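Local coordinates for peptidoglycan synthetase penicillin-binding protein 3 (PDB 4YE5) that probably binds penicillin and, as a member of the transpeptidase family, is thought to cross-link peptidoglycan during cell-wall synthesis, at residues A[292-302]-A[353-363]. Residues are numbered along the deposited sequence; the frame is centred on the assembly and turned at random.
Sequences LAMSGMLQLGL and KMTNEQRYNFI
Helices 292-299 and 356-363 run at 118° to each other, their axes 8.7 Å apart at closest approach, and G296 faces F362 where the backbones draw together. The bare CA of G296 sits over one face of the F362 ring, 3.6 Å from its centroid, in a CH-pi contact; the neighbouring N361 places ND2 over the rim of the opposite face. L300 slides past the ring, CG 3.6 Å from F362 CE2, while the CG of Q299 meets F362 CZ before the chain bends at chi2 (67°) and turns its amide away, where OE1 accepts from D454 N. Selenomethionine M354, extended with CG anti to the backbone N (chi1 -160°), reaches in to the backbone at A293 and G296, its CE 3.8 Å from G296 CA and its SE 3.9 Å from M297 CG. L302 crosses M354 at about a right angle, CD1 3.6 Å from M354 CB. L300 CD1 lies along the Q358 side chain, 3.6 Å from its CD. T355, the N-cap, takes Q358 N on OG1 and gives its own N to Q358 OE1 (2.9 Å), a capping box. No hydrogen bond joins the segments: an apolar seam, with the Q358 amide tied back to its own helix start, packs helix 290-299, which begins at what is probably the family's SxxK motif, against helix 356-365.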
loop_
_atom_site.group_PDB
_atom_site.type_symbol
_atom_site.label_atom_id
_atom_site.label_comp_id
_atom_site.label_asym_id
_atom_site.label_seq_id
_atom_site.Cartn_x
_atom_site.Cartn_y
_atom_site.Cartn_z
ATOM N N LEU A 292 -13.391 18.066 11.743
ATOM C CA LEU A 292 -14.592 17.349 11.298
ATOM C C LEU A 292 -15.851 17.856 11.985
ATOM O O LEU A 292 -16.881 18.085 11.329
ATOM C CB LEU A 292 -14.472 15.839 11.542
ATOM C CG LEU A 292 -13.164 15.115 11.189
ATOM C CD1 LEU A 292 -13.428 13.625 11.067
ATOM C CD2 LEU A 292 -12.536 15.653 9.936
ATOM N N ALA A 293 -15.792 18.019 13.305
ATOM C CA ALA A 293 -16.997 18.433 14.048
ATOM C C ALA A 293 -17.410 19.865 13.714
ATOM O O ALA A 293 -18.607 20.174 13.582
ATOM C CB ALA A 293 -16.795 18.282 15.569
HETATM N N MSE A 294 -16.418 20.737 13.587
HETATM C CA MSE A 294 -16.664 22.156 13.289
HETATM C C MSE A 294 -17.200 22.351 11.885
HETATM O O MSE A 294 -18.064 23.202 11.649
HETATM C CB MSE A 294 -15.379 22.986 13.438
HETATM C CG MSE A 294 -15.605 24.498 13.281
HETATM SE SE MSE A 294 -14.008 25.586 13.590
HETATM C CE MSE A 294 -13.775 25.200 15.476
ATOM N N SER A 295 -16.656 21.590 10.939
ATOM C CA SER A 295 -17.199 21.589 9.593
ATOM C C SER A 295 -18.704 21.313 9.647
ATOM O O SER A 295 -19.500 21.968 8.941
ATOM C CB SER A 295 -16.497 20.547 8.714
ATOM O OG SER A 295 -15.161 20.946 8.452
ATOM N N GLY A 296 -19.088 20.353 10.491
ATOM C CA GLY A 296 -20.493 20.010 10.694
ATOM C C GLY A 296 -21.301 21.192 11.241
ATOM O O GLY A 296 -22.409 21.475 10.770
HETATM N N MSE A 297 -20.738 21.898 12.218
HETATM C CA MSE A 297 -21.409 23.048 12.821
HETATM C C MSE A 297 -21.696 24.140 11.806
HETATM O O MSE A 297 -22.773 24.745 11.811
HETATM C CB MSE A 297 -20.570 23.644 13.951
HETATM C CG MSE A 297 -20.389 22.714 15.118
HETATM SE SE MSE A 297 -19.188 23.516 16.385
HETATM C CE MSE A 297 -18.914 21.942 17.506
ATOM N N LEU A 298 -20.716 24.409 10.951
ATOM C CA LEU A 298 -20.884 25.420 9.912
ATOM C C LEU A 298 -21.921 24.956 8.904
ATOM O O LEU A 298 -22.822 25.697 8.571
ATOM C CB LEU A 298 -19.570 25.698 9.200
ATOM C CG LEU A 298 -18.463 26.258 10.102
ATOM C CD1 LEU A 298 -17.194 26.387 9.282
ATOM C CD2 LEU A 298 -18.869 27.616 10.674
ATOM N N GLN A 299 -21.777 23.722 8.423
ATOM C CA GLN A 299 -22.681 23.173 7.427
ATOM C C GLN A 299 -24.145 23.240 7.865
ATOM O O GLN A 299 -25.023 23.558 7.057
ATOM C CB GLN A 299 -22.303 21.735 7.080
ATOM C CG GLN A 299 -23.180 21.104 6.007
ATOM C CD GLN A 299 -22.996 21.765 4.648
ATOM O OE1 GLN A 299 -21.904 22.244 4.324
ATOM N NE2 GLN A 299 -24.073 21.823 3.861
ATOM N N LEU A 300 -24.390 22.937 9.138
ATOM C CA LEU A 300 -25.738 22.873 9.689
ATOM C C LEU A 300 -26.243 24.255 10.041
ATOM O O LEU A 300 -27.405 24.417 10.416
ATOM C CB LEU A 300 -25.756 21.992 10.945
ATOM C CG LEU A 300 -25.496 20.498 10.717
ATOM C CD1 LEU A 300 -25.234 19.779 12.047
ATOM C CD2 LEU A 300 -26.683 19.877 9.974
ATOM N N GLY A 301 -25.360 25.251 9.945
ATOM C CA GLY A 301 -25.727 26.621 10.260
ATOM C C GLY A 301 -25.878 26.826 11.759
ATOM O O GLY A 301 -26.588 27.721 12.216
ATOM N N LEU A 302 -25.213 25.982 12.533
ATOM C CA LEU A 302 -25.270 26.102 13.986
ATOM C C LEU A 302 -24.482 27.310 14.430
ATOM O O LEU A 302 -24.876 28.011 15.351
ATOM C CB LEU A 302 -24.741 24.838 14.662
ATOM C CG LEU A 302 -25.643 23.625 14.453
ATOM C CD1 LEU A 302 -25.074 22.426 15.168
ATOM C CD2 LEU A 302 -27.070 23.942 14.936
ATOM N N LYS A 353 -25.871 22.925 20.568
ATOM C CA LYS A 353 -27.130 22.596 19.897
ATOM C C LYS A 353 -26.988 21.445 18.894
ATOM O O LYS A 353 -27.976 20.978 18.327
ATOM C CB LYS A 353 -27.711 23.830 19.195
ATOM C CG LYS A 353 -28.057 24.995 20.118
ATOM C CD LYS A 353 -29.166 24.619 21.071
ATOM C CE LYS A 353 -29.622 25.814 21.891
ATOM N NZ LYS A 353 -30.708 25.423 22.823
HETATM N N MSE A 354 -25.762 21.000 18.661
HETATM C CA MSE A 354 -25.528 19.880 17.757
HETATM C C MSE A 354 -25.965 18.567 18.409
HETATM O O MSE A 354 -25.396 18.162 19.422
HETATM C CB MSE A 354 -24.042 19.801 17.409
HETATM C CG MSE A 354 -23.744 19.021 16.143
HETATM SE SE MSE A 354 -21.850 19.166 15.681
HETATM C CE MSE A 354 -21.975 18.446 13.878
ATOM N N THR A 355 -26.956 17.898 17.824
ATOM C CA THR A 355 -27.475 16.659 18.399
ATOM C C THR A 355 -26.484 15.532 18.213
ATOM O O THR A 355 -25.634 15.601 17.328
ATOM C CB THR A 355 -28.811 16.218 17.750
ATOM O OG1 THR A 355 -28.578 15.793 16.400
ATOM C CG2 THR A 355 -29.869 17.349 17.783
ATOM N N ASN A 356 -26.599 14.503 19.056
ATOM C CA ASN A 356 -25.817 13.272 18.925
ATOM C C ASN A 356 -25.802 12.749 17.487
ATOM O O ASN A 356 -24.755 12.381 16.956
ATOM C CB ASN A 356 -26.396 12.172 19.832
ATOM C CG ASN A 356 -25.936 12.287 21.281
ATOM O OD1 ASN A 356 -25.277 13.249 21.665
ATOM N ND2 ASN A 356 -26.286 11.289 22.091
ATOM N N GLU A 357 -26.970 12.723 16.854
ATOM C CA GLU A 357 -27.072 12.197 15.501
ATOM C C GLU A 357 -26.264 13.034 14.514
ATOM O O GLU A 357 -25.587 12.492 13.646
ATOM C CB GLU A 357 -28.535 12.107 15.049
ATOM C CG GLU A 357 -28.692 11.498 13.659
ATOM C CD GLU A 357 -30.120 11.530 13.149
ATOM O OE1 GLU A 357 -30.996 12.063 13.866
ATOM O OE2 GLU A 357 -30.364 11.023 12.029
ATOM N N GLN A 358 -26.340 14.355 14.652
ATOM C CA GLN A 358 -25.571 15.253 13.800
ATOM C C GLN A 358 -24.074 15.076 14.024
ATOM O O GLN A 358 -23.300 15.030 13.067
ATOM C CB GLN A 358 -25.971 16.704 14.059
ATOM C CG GLN A 358 -27.360 17.017 13.585
ATOM C CD GLN A 358 -27.841 18.347 14.095
ATOM O OE1 GLN A 358 -27.408 18.812 15.149
ATOM N NE2 GLN A 358 -28.742 18.974 13.349
ATOM N N ARG A 359 -23.667 14.968 15.290
ATOM C CA ARG A 359 -22.255 14.724 15.597
ATOM C C ARG A 359 -21.760 13.461 14.903
ATOM O O ARG A 359 -20.763 13.500 14.189
ATOM C CB ARG A 359 -22.011 14.658 17.117
ATOM C CG ARG A 359 -22.363 15.954 17.833
ATOM C CD ARG A 359 -22.391 15.822 19.371
ATOM N NE ARG A 359 -22.933 17.044 19.975
ATOM C CZ ARG A 359 -22.538 17.555 21.140
ATOM N NH1 ARG A 359 -21.597 16.946 21.848
ATOM N NH2 ARG A 359 -23.080 18.683 21.593
ATOM N N TYR A 360 -22.464 12.347 15.105
ATOM C CA TYR A 360 -22.072 11.079 14.490
ATOM C C TYR A 360 -22.011 11.228 12.962
ATOM O O TYR A 360 -21.056 10.788 12.321
ATOM C CB TYR A 360 -23.071 9.968 14.850
ATOM C CG TYR A 360 -22.729 8.644 14.190
ATOM C CD1 TYR A 360 -21.904 7.718 14.826
ATOM C CD2 TYR A 360 -23.206 8.334 12.917
ATOM C CE1 TYR A 360 -21.571 6.514 14.220
ATOM C CE2 TYR A 360 -22.879 7.132 12.303
ATOM C CZ TYR A 360 -22.067 6.227 12.961
ATOM O OH TYR A 360 -21.739 5.041 12.342
ATOM N N ASN A 361 -23.055 11.838 12.394
ATOM C CA ASN A 361 -23.190 11.960 10.950
ATOM C C ASN A 361 -22.015 12.668 10.315
ATOM O O ASN A 361 -21.476 12.198 9.331
ATOM C CB ASN A 361 -24.479 12.694 10.573
ATOM C CG ASN A 361 -24.598 12.915 9.075
ATOM O OD1 ASN A 361 -24.991 12.014 8.332
ATOM N ND2 ASN A 361 -24.254 14.119 8.623
ATOM N N PHE A 362 -21.600 13.797 10.876
ATOM C CA PHE A 362 -20.491 14.507 10.251
ATOM C C PHE A 362 -19.154 13.821 10.407
ATOM O O PHE A 362 -18.367 13.798 9.473
ATOM C CB PHE A 362 -20.475 15.998 10.589
ATOM C CG PHE A 362 -21.433 16.783 9.721
ATOM C CD1 PHE A 362 -21.052 17.212 8.456
ATOM C CD2 PHE A 362 -22.733 17.015 10.137
ATOM C CE1 PHE A 362 -21.955 17.906 7.639
ATOM C CE2 PHE A 362 -23.637 17.707 9.335
ATOM C CZ PHE A 362 -23.248 18.155 8.087
ATOM N N ILE A 363 -18.916 13.198 11.549
ATOM C CA ILE A 363 -17.683 12.433 11.682
ATOM C C ILE A 363 -17.670 11.263 10.693
ATOM O O ILE A 363 -16.706 11.071 9.949
ATOM C CB ILE A 363 -17.457 12.003 13.134
ATOM C CG1 ILE A 363 -17.174 13.267 13.964
ATOM C CG2 ILE A 363 -16.272 11.008 13.220
ATOM C CD1 ILE A 363 -17.497 13.133 15.392
#